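Side-chain contacts in omega transaminase (Pseudomonas sp., PDB 5LHA), which probably transfers amino groups between amines and keto acids or ketones with a pyridoxal phosphate cofactor, held here in its pyridoxamine phosphate form: residues 100-105 against 118-123; 128-133 against 303-308; 193-198 against 203-208; 198-203 against 397-402. All blocks are in the same frame, centred on the assembly; numbering follows the deposited sequence.

Contact 1: residues 100-105 against 118-123; sequences FDLAER and VLFSSG
Leu102 and Ala103 of helix 97-109 pack on Phe120 of strand 115-121, this chain's outermost strand in the central sheet of the large domain, in a buried contact between apolar side chains. Leu102 has CG anti to the backbone N (chi1 -175°), which carries its branches out across the end of the ring, and its CD2 comes within 3.5 Å of Phe120 CE1, neither squarely over the face nor in the plane. Ala103 meets the same end, on the CE2 side of CZ. Its N lies in the ring plane at the edge, 3.8 Å from Phe120 CZ, while its CB sits 3.9 Å from CE2. One face of the ring is covered from within the strand by Val118 CG1, 3.6 Å above the plane and over the centre. The other methyl of that valine, CG2, turns to the helix and stops 4.3 Å from Ala103 CB. Leu102 continues onto Ala341 and Leu342 of helix 335-350, and Phe21 of the second subunit packs on Ala103. The strand leads on to Gly123, which touches the cofactor and precedes helix 124-141, a strand-loop-helix passage characteristic of the cofactor-binding domain of fold type I aminotransferases.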
loop_
_atom_site.group_PDB
_atom_site.type_symbol
_atom_site.label_atom_id
_atom_site.label_comp_id
_atom_site.label_asym_id
_atom_site.label_seq_id
_atom_site.Cartn_x
_atom_site.Cartn_y
_atom_site.Cartn_z
ATOM N N PHE A 100 -29.296 19.760 -15.107
ATOM C CA PHE A 100 -30.430 18.896 -15.409
ATOM C C PHE A 100 -30.441 18.521 -16.882
ATOM O O PHE A 100 -30.552 17.344 -17.236
ATOM C CB PHE A 100 -31.736 19.602 -15.061
ATOM C CG PHE A 100 -32.077 19.589 -13.611
ATOM C CD1 PHE A 100 -31.729 20.657 -12.806
ATOM C CD2 PHE A 100 -32.776 18.531 -13.056
ATOM C CE1 PHE A 100 -32.055 20.666 -11.472
ATOM C CE2 PHE A 100 -33.105 18.533 -11.717
ATOM C CZ PHE A 100 -32.746 19.601 -10.925
ATOM N N ASP A 101 -30.307 19.522 -17.757
ATOM C CA ASP A 101 -30.473 19.299 -19.188
ATOM C C ASP A 101 -29.491 18.257 -19.704
ATOM O O ASP A 101 -29.884 17.308 -20.392
ATOM C CB ASP A 101 -30.291 20.618 -19.946
ATOM C CG ASP A 101 -31.294 21.679 -19.537
ATOM O OD1 ASP A 101 -32.368 21.327 -19.004
ATOM O OD2 ASP A 101 -31.011 22.874 -19.759
ATOM N N LEU A 102 -28.203 18.417 -19.371
ATOM C CA LEU A 102 -27.160 17.536 -19.895
ATOM C C LEU A 102 -27.220 16.140 -19.272
ATOM O O LEU A 102 -26.944 15.143 -19.951
ATOM C CB LEU A 102 -25.786 18.172 -19.667
ATOM C CG LEU A 102 -24.571 17.460 -20.254
ATOM C CD1 LEU A 102 -24.738 17.282 -21.753
ATOM C CD2 LEU A 102 -23.292 18.213 -19.934
ATOM N N ALA A 103 -27.525 16.047 -17.974
ATOM C CA ALA A 103 -27.672 14.735 -17.341
ATOM C C ALA A 103 -28.810 13.941 -17.974
ATOM O O ALA A 103 -28.662 12.753 -18.282
ATOM C CB ALA A 103 -27.899 14.898 -15.837
ATOM N N GLU A 104 -29.969 14.576 -18.144
ATOM C CA GLU A 104 -31.065 13.955 -18.880
ATOM C C GLU A 104 -30.629 13.588 -20.293
ATOM O O GLU A 104 -30.946 12.500 -20.787
ATOM C CB GLU A 104 -32.263 14.904 -18.909
ATOM C CG GLU A 104 -33.471 14.399 -19.681
ATOM C CD GLU A 104 -34.294 13.375 -18.906
ATOM O OE1 GLU A 104 -34.070 13.209 -17.687
ATOM O OE2 GLU A 104 -35.175 12.739 -19.522
ATOM N N ARG A 105 -29.892 14.490 -20.950
ATOM C CA ARG A 105 -29.446 14.269 -22.322
ATOM C C ARG A 105 -28.495 13.082 -22.413
ATOM O O ARG A 105 -28.629 12.233 -23.298
ATOM C CB ARG A 105 -28.772 15.541 -22.852
ATOM C CG ARG A 105 -28.217 15.445 -24.262
ATOM C CD ARG A 105 -29.285 15.669 -25.310
ATOM N NE ARG A 105 -28.739 15.514 -26.655
ATOM C CZ ARG A 105 -28.334 16.517 -27.427
ATOM N NH1 ARG A 105 -28.418 17.772 -27.005
ATOM N NH2 ARG A 105 -27.851 16.258 -28.632
ATOM N N VAL A 118 -25.196 10.377 -13.740
ATOM C CA VAL A 118 -23.980 11.046 -14.189
ATOM C C VAL A 118 -23.333 11.727 -12.993
ATOM O O VAL A 118 -24.022 12.366 -12.189
ATOM C CB VAL A 118 -24.257 12.089 -15.289
ATOM C CG1 VAL A 118 -22.944 12.554 -15.906
ATOM C CG2 VAL A 118 -25.212 11.553 -16.348
ATOM N N LEU A 119 -22.013 11.573 -12.865
ATOM C CA LEU A 119 -21.201 12.396 -11.974
ATOM C C LEU A 119 -20.271 13.232 -12.845
ATOM O O LEU A 119 -19.325 12.704 -13.442
ATOM C CB LEU A 119 -20.425 11.545 -10.973
ATOM C CG LEU A 119 -20.264 12.219 -9.607
ATOM C CD1 LEU A 119 -19.857 11.204 -8.566
ATOM C CD2 LEU A 119 -19.253 13.360 -9.658
ATOM N N PHE A 120 -20.535 14.538 -12.895
ATOM C CA PHE A 120 -19.837 15.453 -13.783
ATOM C C PHE A 120 -18.491 15.855 -13.194
ATOM O O PHE A 120 -18.263 15.807 -11.984
ATOM C CB PHE A 120 -20.681 16.709 -14.042
ATOM C CG PHE A 120 -21.839 16.485 -14.981
ATOM C CD1 PHE A 120 -21.633 16.323 -16.342
ATOM C CD2 PHE A 120 -23.136 16.402 -14.494
ATOM C CE1 PHE A 120 -22.701 16.101 -17.195
ATOM C CE2 PHE A 120 -24.196 16.180 -15.345
ATOM C CZ PHE A 120 -23.977 16.033 -16.695
ATOM N N SER A 121 -17.599 16.269 -14.084
ATOM C CA SER A 121 -16.253 16.674 -13.717
ATOM C C SER A 121 -15.727 17.566 -14.838
ATOM O O SER A 121 -16.515 18.131 -15.605
ATOM C CB SER A 121 -15.395 15.428 -13.430
ATOM O OG SER A 121 -15.237 14.620 -14.589
ATOM N N SER A 122 -14.403 17.694 -14.944
ATOM C CA SER A 122 -13.808 18.664 -15.859
ATOM C C SER A 122 -12.873 18.061 -16.893
ATOM O O SER A 122 -12.406 18.792 -17.777
ATOM C CB SER A 122 -13.034 19.730 -15.073
ATOM O OG SER A 122 -13.898 20.463 -14.227
ATOM N N GLY A 123 -12.619 16.757 -16.847
ATOM C CA GLY A 123 -11.693 16.171 -17.798
ATOM C C GLY A 123 -11.705 14.667 -17.686
ATOM O O GLY A 123 -12.461 14.089 -16.904
#

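Contact 2: residues 128-133 against 303-308; sequences VETALK and GATLFN
Helix 128-133 runs over strand 303-308 with the two directions only 29° apart and the axes 8.1 Å from each other at closest approach; Ala131 and Thr305 have the nearest CA atoms, 6.5 Å apart. At this crossing the side chains of Thr130 and Thr305 run alongside each other, pointing opposite ways. Thr305 OG1 packs on Thr130 CB at 3.6 Å, and the hydroxyls find their hydrogen-bond partners outside the two segments: Thr305 OG1 is bonded to Ala127 O, and Thr130 OG1 to Asp126 O and also to His327 NE2. The strand's hydroxyl thus ties sheet to helix through a carbonyl just ahead of the segment. In both threonines CG2 is anti to the backbone N, and in Thr305 this brings the methyl to Ala131 CB at 4.0 Å. Helix 124-141 packs in this way on the central sheet beside the cofactor site, as in the alpha/beta large domain of fold type I enzymes. An alanine in place of Thr305 would probably leave Ala127 O without its hydroxyl partner and open a gap beside Ala131 CB, where the CG2 methyl had packed. Farther along the strand, Phe307 brings its ring back to the helix, with CZ 4.3 Å from Thr130 CG2, which lies at the ring's edge near its plane. The same ring meets Trp22 of the second subunit, while Ile288 of the adjacent strand 288-291 packs against both Thr305 and Phe307.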
loop_
_atom_site.group_PDB
_atom_site.type_symbol
_atom_site.label_atom_id
_atom_site.label_comp_id
_atom_site.label_asym_id
_atom_site.label_seq_id
_atom_site.Cartn_x
_atom_site.Cartn_y
_atom_site.Cartn_z
ATOM N N VAL A 128 -11.979 9.224 -14.875
ATOM C CA VAL A 128 -11.368 7.959 -14.490
ATOM C C VAL A 128 -11.229 7.878 -12.974
ATOM O O VAL A 128 -11.618 6.881 -12.350
ATOM C CB VAL A 128 -10.017 7.784 -15.206
ATOM C CG1 VAL A 128 -9.238 6.626 -14.600
ATOM C CG2 VAL A 128 -10.245 7.573 -16.709
ATOM N N GLU A 129 -10.654 8.919 -12.361
ATOM C CA GLU A 129 -10.545 8.958 -10.906
ATOM C C GLU A 129 -11.897 8.725 -10.249
ATOM O O GLU A 129 -12.000 8.006 -9.248
ATOM C CB GLU A 129 -9.953 10.296 -10.456
ATOM C CG GLU A 129 -9.270 10.242 -9.088
ATOM C CD GLU A 129 -7.901 9.560 -9.138
ATOM O OE1 GLU A 129 -7.581 8.948 -10.176
ATOM O OE2 GLU A 129 -7.143 9.637 -8.143
ATOM N N THR A 130 -12.941 9.349 -10.794
ATOM C CA THR A 130 -14.294 9.183 -10.276
ATOM C C THR A 130 -14.782 7.745 -10.429
ATOM O O THR A 130 -15.386 7.183 -9.507
ATOM C CB THR A 130 -15.222 10.155 -11.005
ATOM O OG1 THR A 130 -14.761 11.490 -10.777
ATOM C CG2 THR A 130 -16.657 10.038 -10.503
ATOM N N ALA A 131 -14.518 7.126 -11.582
ATOM C CA ALA A 131 -14.945 5.746 -11.799
ATOM C C ALA A 131 -14.298 4.791 -10.806
ATOM O O ALA A 131 -14.923 3.811 -10.388
ATOM C CB ALA A 131 -14.622 5.311 -13.230
ATOM N N LEU A 132 -13.034 5.038 -10.445
ATOM C CA LEU A 132 -12.338 4.143 -9.521
ATOM C C LEU A 132 -12.900 4.236 -8.109
ATOM O O LEU A 132 -13.219 3.218 -7.499
ATOM C CB LEU A 132 -10.845 4.458 -9.517
ATOM C CG LEU A 132 -10.180 4.219 -10.871
ATOM C CD1 LEU A 132 -8.720 4.643 -10.853
ATOM C CD2 LEU A 132 -10.325 2.743 -11.272
ATOM N N LYS A 133 -13.028 5.450 -7.573
ATOM C CA LYS A 133 -13.517 5.631 -6.205
ATOM C C LYS A 133 -14.985 5.230 -6.071
ATOM O O LYS A 133 -15.391 4.674 -5.043
ATOM C CB LYS A 133 -13.339 7.091 -5.790
ATOM C CG LYS A 133 -11.905 7.510 -5.541
ATOM C CD LYS A 133 -11.827 8.975 -5.120
ATOM C CE LYS A 133 -12.403 9.207 -3.736
ATOM N NZ LYS A 133 -12.773 10.641 -3.523
ATOM N N GLY A 303 -15.837 16.896 -17.995
ATOM C CA GLY A 303 -15.758 15.455 -17.963
ATOM C C GLY A 303 -17.036 14.897 -17.369
ATOM O O GLY A 303 -17.805 15.608 -16.719
ATOM N N ALA A 304 -17.272 13.613 -17.625
ATOM C CA ALA A 304 -18.455 12.962 -17.076
ATOM C C ALA A 304 -18.201 11.478 -16.876
ATOM O O ALA A 304 -17.524 10.838 -17.685
ATOM C CB ALA A 304 -19.691 13.159 -17.967
ATOM N N THR A 305 -18.732 10.957 -15.775
ATOM C CA THR A 305 -18.772 9.528 -15.503
ATOM C C THR A 305 -20.230 9.113 -15.367
ATOM O O THR A 305 -20.949 9.648 -14.518
ATOM C CB THR A 305 -18.003 9.207 -14.228
ATOM O OG1 THR A 305 -16.738 9.871 -14.280
ATOM C CG2 THR A 305 -17.765 7.691 -14.111
ATOM N N LEU A 306 -20.666 8.177 -16.204
ATOM C CA LEU A 306 -22.036 7.671 -16.161
ATOM C C LEU A 306 -22.053 6.295 -15.520
ATOM O O LEU A 306 -21.143 5.495 -15.731
ATOM C CB LEU A 306 -22.657 7.580 -17.557
ATOM C CG LEU A 306 -23.162 8.873 -18.213
ATOM C CD1 LEU A 306 -22.001 9.759 -18.637
ATOM C CD2 LEU A 306 -24.061 8.559 -19.399
ATOM N N PHE A 307 -23.106 6.023 -14.755
ATOM C CA PHE A 307 -23.275 4.772 -14.031
ATOM C C PHE A 307 -24.608 4.157 -14.414
ATOM O O PHE A 307 -25.608 4.864 -14.563
ATOM C CB PHE A 307 -23.201 4.999 -12.518
ATOM C CG PHE A 307 -21.942 5.707 -12.083
ATOM C CD1 PHE A 307 -21.836 7.085 -12.163
ATOM C CD2 PHE A 307 -20.859 4.982 -11.608
ATOM C CE1 PHE A 307 -20.668 7.735 -11.781
ATOM C CE2 PHE A 307 -19.685 5.626 -11.221
ATOM C CZ PHE A 307 -19.594 7.000 -11.304
ATOM N N ASN A 308 -24.617 2.841 -14.587
ATOM C CA ASN A 308 -25.840 2.186 -15.013
ATOM C C ASN A 308 -26.786 1.998 -13.826
ATOM O O ASN A 308 -26.450 2.292 -12.675
ATOM C CB ASN A 308 -25.510 0.868 -15.724
ATOM C CG ASN A 308 -24.784 -0.135 -14.833
ATOM O OD1 ASN A 308 -24.604 0.086 -13.643
ATOM N ND2 ASN A 308 -24.348 -1.236 -15.425
#

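Contact 3: residues 193-198 against 203-208; sequences YRNPWD and QALTAH
The indole of Trp197 is sandwiched between His208 on one face and Pro196 on the other, with Asn195 OD1 in its plane at the edge. His208 uses both its ring and its CB. The imidazole stacks face to face on the five-membered ring, centroids 4.0 Å apart and planes tilted by only 7°, and Trp197 CD1 lies over the centre of the imidazole. On the same face of the indole, His208 CB makes a CH-pi contact with the six-membered ring, 3.7 Å from its centroid and almost on the ring normal. Pro196 CB covers the opposite face less centrally, near the rim. One helical turn before the histidine, Leu205 crosses the indole at about a right angle and brings CD1 to 4.1 Å from Trp197 CE3. The same methyl presses on the carboxamide of Asn195, 3.5 Å from its CG. Asn195 holds that group between its backbone N and carbonyl carbon (chi1 59°), from where OD1 accepts a hydrogen bond from Cys199 N and a weak one from Trp197 N, while ND2 donates to Trp191 O. The amide's oxygen and nitrogen are thus held by their partners while the leucine methyl lies over the flat of the group. Trp197 NE1 reaches out of the subunit to Pro196 O of the third subunit, whose own Trp197 ring meets this one. Residues 195-198 form a type I beta turn packed on the start of helix 202-220, with its aromatic stack at a subunit interface of the tetramer.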
loop_
_atom_site.group_PDB
_atom_site.type_symbol
_atom_site.label_atom_id
_atom_site.label_comp_id
_atom_site.label_asym_id
_atom_site.label_seq_id
_atom_site.Cartn_x
_atom_site.Cartn_y
_atom_site.Cartn_z
ATOM N N TYR A 193 0.262 -6.513 -33.590
ATOM C CA TYR A 193 1.609 -6.190 -34.046
ATOM C C TYR A 193 2.669 -6.643 -33.040
ATOM O O TYR A 193 3.747 -7.100 -33.439
ATOM C CB TYR A 193 1.718 -4.690 -34.344
ATOM C CG TYR A 193 2.884 -4.358 -35.249
ATOM C CD1 TYR A 193 2.945 -4.863 -36.549
ATOM C CD2 TYR A 193 3.943 -3.578 -34.799
ATOM C CE1 TYR A 193 4.020 -4.581 -37.377
ATOM C CE2 TYR A 193 5.020 -3.286 -35.626
ATOM C CZ TYR A 193 5.055 -3.792 -36.912
ATOM O OH TYR A 193 6.129 -3.515 -37.731
ATOM N N ARG A 194 2.397 -6.517 -31.737
ATOM C CA ARG A 194 3.338 -6.922 -30.686
ATOM C C ARG A 194 2.560 -7.580 -29.555
ATOM O O ARG A 194 1.779 -6.902 -28.880
ATOM C CB ARG A 194 4.131 -5.730 -30.141
ATOM C CG ARG A 194 5.062 -5.041 -31.123
ATOM C CD ARG A 194 5.954 -4.039 -30.401
ATOM N NE ARG A 194 6.801 -3.284 -31.322
ATOM C CZ ARG A 194 6.412 -2.208 -32.001
ATOM N NH1 ARG A 194 5.176 -1.732 -31.868
ATOM N NH2 ARG A 194 7.268 -1.602 -32.813
ATOM N N ASN A 195 2.785 -8.874 -29.321
ATOM C CA ASN A 195 2.139 -9.575 -28.216
ATOM C C ASN A 195 3.016 -10.748 -27.800
ATOM O O ASN A 195 3.856 -11.204 -28.580
ATOM C CB ASN A 195 0.714 -10.034 -28.581
ATOM C CG ASN A 195 0.667 -10.955 -29.788
ATOM O OD1 ASN A 195 0.871 -12.161 -29.672
ATOM N ND2 ASN A 195 0.388 -10.384 -30.955
ATOM N N PRO A 196 2.864 -11.235 -26.561
ATOM C CA PRO A 196 3.738 -12.320 -26.068
ATOM C C PRO A 196 3.717 -13.614 -26.875
ATOM O O PRO A 196 4.651 -14.412 -26.739
ATOM C CB PRO A 196 3.204 -12.572 -24.649
ATOM C CG PRO A 196 2.600 -11.296 -24.246
ATOM C CD PRO A 196 2.053 -10.647 -25.482
ATOM N N TRP A 197 2.688 -13.871 -27.673
ATOM C CA TRP A 197 2.585 -15.118 -28.418
ATOM C C TRP A 197 3.035 -14.986 -29.863
ATOM O O TRP A 197 2.948 -15.966 -30.610
ATOM C CB TRP A 197 1.146 -15.640 -28.365
ATOM C CG TRP A 197 0.672 -15.774 -26.955
ATOM C CD1 TRP A 197 0.804 -16.863 -26.142
ATOM C CD2 TRP A 197 0.046 -14.756 -26.165
ATOM N NE1 TRP A 197 0.276 -16.594 -24.902
ATOM C CE2 TRP A 197 -0.200 -15.308 -24.891
ATOM C CE3 TRP A 197 -0.345 -13.437 -26.416
ATOM C CZ2 TRP A 197 -0.820 -14.586 -23.871
ATOM C CZ3 TRP A 197 -0.960 -12.722 -25.402
ATOM C CH2 TRP A 197 -1.190 -13.298 -24.147
ATOM N N ASP A 198 3.515 -13.808 -30.264
ATOM C CA ASP A 198 3.754 -13.459 -31.663
ATOM C C ASP A 198 2.600 -13.918 -32.550
ATOM O O ASP A 198 2.816 -14.384 -33.675
ATOM C CB ASP A 198 5.071 -14.077 -32.134
ATOM C CG ASP A 198 6.236 -13.670 -31.264
ATOM O OD1 ASP A 198 6.126 -12.625 -30.586
ATOM O OD2 ASP A 198 7.250 -14.401 -31.236
ATOM N N GLN A 203 -8.730 -14.154 -33.747
ATOM C CA GLN A 203 -9.466 -15.049 -32.854
ATOM C C GLN A 203 -8.521 -15.765 -31.895
ATOM O O GLN A 203 -8.826 -15.910 -30.705
ATOM C CB GLN A 203 -10.288 -16.057 -33.663
ATOM C CG GLN A 203 -11.272 -16.902 -32.838
ATOM C CD GLN A 203 -10.602 -18.013 -32.021
ATOM O OE1 GLN A 203 -9.679 -18.685 -32.494
ATOM N NE2 GLN A 203 -11.066 -18.203 -30.784
ATOM N N ALA A 204 -7.371 -16.226 -32.393
ATOM C CA ALA A 204 -6.409 -16.875 -31.513
ATOM C C ALA A 204 -5.826 -15.898 -30.497
ATOM O O ALA A 204 -5.509 -16.298 -29.371
ATOM C CB ALA A 204 -5.299 -17.521 -32.339
ATOM N N LEU A 205 -5.678 -14.623 -30.872
ATOM C CA LEU A 205 -5.120 -13.627 -29.957
ATOM C C LEU A 205 -6.120 -13.245 -28.871
ATOM O O LEU A 205 -5.740 -13.041 -27.712
ATOM C CB LEU A 205 -4.668 -12.387 -30.736
ATOM C CG LEU A 205 -3.975 -11.264 -29.958
ATOM C CD1 LEU A 205 -2.707 -11.746 -29.254
ATOM C CD2 LEU A 205 -3.651 -10.130 -30.892
ATOM N N THR A 206 -7.388 -13.071 -29.239
ATOM C CA THR A 206 -8.422 -12.847 -28.236
ATOM C C THR A 206 -8.470 -13.983 -27.227
ATOM O O THR A 206 -8.566 -13.744 -26.017
ATOM C CB THR A 206 -9.781 -12.686 -28.912
ATOM O OG1 THR A 206 -9.783 -11.491 -29.699
ATOM C CG2 THR A 206 -10.906 -12.626 -27.880
ATOM N N ALA A 207 -8.391 -15.228 -27.714
ATOM C CA ALA A 207 -8.491 -16.395 -26.840
ATOM C C ALA A 207 -7.333 -16.463 -25.849
ATOM O O ALA A 207 -7.533 -16.790 -24.672
ATOM C CB ALA A 207 -8.558 -17.668 -27.685
ATOM N N HIS A 208 -6.112 -16.180 -26.312
ATOM C CA HIS A 208 -4.962 -16.108 -25.415
ATOM C C HIS A 208 -5.203 -15.080 -24.313
ATOM O O HIS A 208 -4.926 -15.332 -23.133
ATOM C CB HIS A 208 -3.698 -15.759 -26.206
ATOM C CG HIS A 208 -3.149 -16.895 -27.011
ATOM N ND1 HIS A 208 -2.842 -18.122 -26.465
ATOM C CD2 HIS A 208 -2.852 -16.984 -28.330
ATOM C CE1 HIS A 208 -2.378 -18.918 -27.413
ATOM N NE2 HIS A 208 -2.378 -18.253 -28.555
#

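Contact 4: residues 198-203 against 397-402; sequences DCRDPQ and RTRQPL
The loop leading into helix 202-220 meets the bend before the short strand 400-401 at the protein surface, through a stacked pair of arginines. Arg200 and Arg399 reach towards each other from opposite directions, and their guanidinium groups lie flat on one another, centres 3.5 Å apart and planes within 10° of parallel. Arg399 NH1 stands over the centre of the Arg200 group, 3.3 Å from its CZ. In return Arg200 NE sits above the Arg399 plane, displaced towards the rim, and is 3.3 Å from Arg399 NH2; both atoms are donors. Each chain bends at chi2 (-54° in Arg200, 113° in Arg399), which brings the two groups into overlap. The opposite face of the Arg200 guanidinium is covered by the carbonyl carbon, C, of Asp198, while Arg397 O lies in plane at the edge of the Arg399 group. Stacking two like charges is likely to be costly, and carbonyl oxygens probably offset part of this: Arg200 NH1 donates to Leu192 O, and Arg399 NH1 donates weakly to Tyr193 O. A leucine in place of Arg399 would probably leave one face of the Arg200 guanidinium without its flat partner and Tyr193 O without this weak bond. Such parallel guanidinium stacking, here with NH1 of each arginine turned to a backbone carbonyl, is a recognised arginine-arginine pairing at protein surfaces, joining two loops distant in sequence.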
loop_
_atom_site.group_PDB
_atom_site.type_symbol
_atom_site.label_atom_id
_atom_site.label_comp_id
_atom_site.label_asym_id
_atom_site.label_seq_id
_atom_site.Cartn_x
_atom_site.Cartn_y
_atom_site.Cartn_z
ATOM N N ASP A 198 3.515 -13.808 -30.264
ATOM C CA ASP A 198 3.754 -13.459 -31.663
ATOM C C ASP A 198 2.600 -13.918 -32.550
ATOM O O ASP A 198 2.816 -14.384 -33.675
ATOM C CB ASP A 198 5.071 -14.077 -32.134
ATOM C CG ASP A 198 6.236 -13.670 -31.264
ATOM O OD1 ASP A 198 6.126 -12.625 -30.586
ATOM O OD2 ASP A 198 7.250 -14.401 -31.236
ATOM N N CYS A 199 1.375 -13.758 -32.049
ATOM C CA CYS A 199 0.172 -14.269 -32.693
ATOM C C CYS A 199 -0.438 -13.185 -33.579
ATOM O O CYS A 199 -0.835 -12.122 -33.089
ATOM C CB CYS A 199 -0.810 -14.744 -31.623
ATOM S SG CYS A 199 -2.306 -15.520 -32.223
ATOM N N ARG A 200 -0.531 -13.459 -34.881
ATOM C CA ARG A 200 -1.073 -12.491 -35.826
ATOM C C ARG A 200 -2.480 -12.861 -36.288
ATOM O O ARG A 200 -2.960 -12.319 -37.292
ATOM C CB ARG A 200 -0.148 -12.348 -37.035
ATOM C CG ARG A 200 1.342 -12.321 -36.711
ATOM C CD ARG A 200 1.698 -11.271 -35.684
ATOM N NE ARG A 200 3.126 -11.277 -35.400
ATOM C CZ ARG A 200 3.670 -10.818 -34.279
ATOM N NH1 ARG A 200 2.904 -10.311 -33.320
ATOM N NH2 ARG A 200 4.987 -10.872 -34.118
ATOM N N ASP A 201 -3.169 -13.733 -35.550
ATOM C CA ASP A 201 -4.524 -14.156 -35.889
ATOM C C ASP A 201 -5.480 -13.647 -34.822
ATOM O O ASP A 201 -5.304 -13.963 -33.635
ATOM C CB ASP A 201 -4.608 -15.682 -36.010
ATOM C CG ASP A 201 -6.027 -16.184 -36.269
ATOM O OD1 ASP A 201 -6.871 -16.128 -35.346
ATOM O OD2 ASP A 201 -6.294 -16.659 -37.398
ATOM N N PRO A 202 -6.491 -12.860 -35.202
ATOM C CA PRO A 202 -7.321 -12.180 -34.188
ATOM C C PRO A 202 -8.065 -13.110 -33.239
ATOM O O PRO A 202 -8.068 -12.864 -32.028
ATOM C CB PRO A 202 -8.289 -11.351 -35.043
ATOM C CG PRO A 202 -7.623 -11.213 -36.375
ATOM C CD PRO A 202 -6.877 -12.496 -36.575
ATOM N N GLN A 203 -8.730 -14.154 -33.747
ATOM C CA GLN A 203 -9.466 -15.049 -32.854
ATOM C C GLN A 203 -8.521 -15.765 -31.895
ATOM O O GLN A 203 -8.826 -15.910 -30.705
ATOM C CB GLN A 203 -10.288 -16.057 -33.663
ATOM C CG GLN A 203 -11.272 -16.902 -32.838
ATOM C CD GLN A 203 -10.602 -18.013 -32.021
ATOM O OE1 GLN A 203 -9.679 -18.685 -32.494
ATOM N NE2 GLN A 203 -11.066 -18.203 -30.784
ATOM N N ARG A 397 11.438 -7.476 -39.239
ATOM C CA ARG A 397 11.192 -8.851 -38.805
ATOM C C ARG A 397 10.806 -8.921 -37.327
ATOM O O ARG A 397 9.858 -9.627 -36.960
ATOM C CB ARG A 397 12.419 -9.729 -39.086
ATOM C CG ARG A 397 12.761 -9.913 -40.575
ATOM C CD ARG A 397 13.589 -11.185 -40.835
ATOM N NE ARG A 397 14.499 -11.065 -41.980
ATOM C CZ ARG A 397 15.411 -11.981 -42.315
ATOM N NH1 ARG A 397 15.533 -13.091 -41.594
ATOM N NH2 ARG A 397 16.207 -11.792 -43.367
ATOM N N THR A 398 11.517 -8.198 -36.464
ATOM C CA THR A 398 11.289 -8.297 -35.029
ATOM C C THR A 398 10.330 -7.251 -34.490
ATOM O O THR A 398 9.965 -7.327 -33.311
ATOM C CB THR A 398 12.597 -8.150 -34.269
ATOM O OG1 THR A 398 12.377 -8.495 -32.898
ATOM C CG2 THR A 398 13.049 -6.702 -34.337
ATOM N N ARG A 399 9.926 -6.285 -35.321
ATOM C CA ARG A 399 9.029 -5.194 -34.936
ATOM C C ARG A 399 9.555 -4.372 -33.758
ATOM O O ARG A 399 8.773 -3.800 -32.997
ATOM C CB ARG A 399 7.624 -5.725 -34.626
ATOM C CG ARG A 399 7.004 -6.474 -35.789
ATOM C CD ARG A 399 6.827 -7.952 -35.502
ATOM N NE ARG A 399 6.082 -8.614 -36.568
ATOM C CZ ARG A 399 4.760 -8.573 -36.717
ATOM N NH1 ARG A 399 3.998 -7.910 -35.858
ATOM N NH2 ARG A 399 4.194 -9.212 -37.734
ATOM N N GLN A 400 10.863 -4.307 -33.569
ATOM C CA GLN A 400 11.386 -3.492 -32.481
ATOM C C GLN A 400 11.116 -2.023 -32.764
ATOM O O GLN A 400 11.451 -1.537 -33.844
ATOM C CB GLN A 400 12.878 -3.685 -32.273
ATOM C CG GLN A 400 13.334 -2.932 -31.044
ATOM C CD GLN A 400 14.726 -3.266 -30.621
ATOM O OE1 GLN A 400 15.441 -3.989 -31.310
ATOM N NE2 GLN A 400 15.122 -2.760 -29.459
ATOM N N PRO A 401 10.513 -1.295 -31.837
ATOM C CA PRO A 401 10.241 0.125 -32.079
ATOM C C PRO A 401 11.512 0.947 -32.273
ATOM O O PRO A 401 12.577 0.634 -31.733
ATOM C CB PRO A 401 9.485 0.548 -30.818
ATOM C CG PRO A 401 9.932 -0.417 -29.782
ATOM C CD PRO A 401 10.112 -1.712 -30.485
ATOM N N LEU A 402 11.391 1.998 -33.083
ATOM C CA LEU A 402 12.393 3.054 -33.101
ATOM C C LEU A 402 12.574 3.614 -31.697
ATOM O O LEU A 402 11.616 3.713 -30.925
ATOM C CB LEU A 402 11.960 4.190 -34.037
ATOM C CG LEU A 402 12.237 4.238 -35.543
ATOM C CD1 LEU A 402 11.804 5.590 -36.108
ATOM C CD2 LEU A 402 13.704 3.995 -35.852
#

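How the contacts relate
Contact 1 comes first along the chain and closes a short loop between helix 97-109 and strand 115-121. Contact 2 opens on the next helix, 124-141, and closes a much longer loop at strand 303-308. That strand neighbours 115-121 in the central sheet, so the two contacts touch through backbone bonding between 118-123 and 303-308, and both also reach the second subunit. Contact 3, nested inside that loop, closes a very short one between the turn at 195-198 and the start of helix 202-220. Contact 4 starts within the long loop but ends beyond it, crossing both contacts 2 and 3. Contacts 3 and 4 share Asp198 and Gln203, and Arg194 NE bonds to Arg399 O, linking the loop before helix 202-220 with the region around strand 400-401.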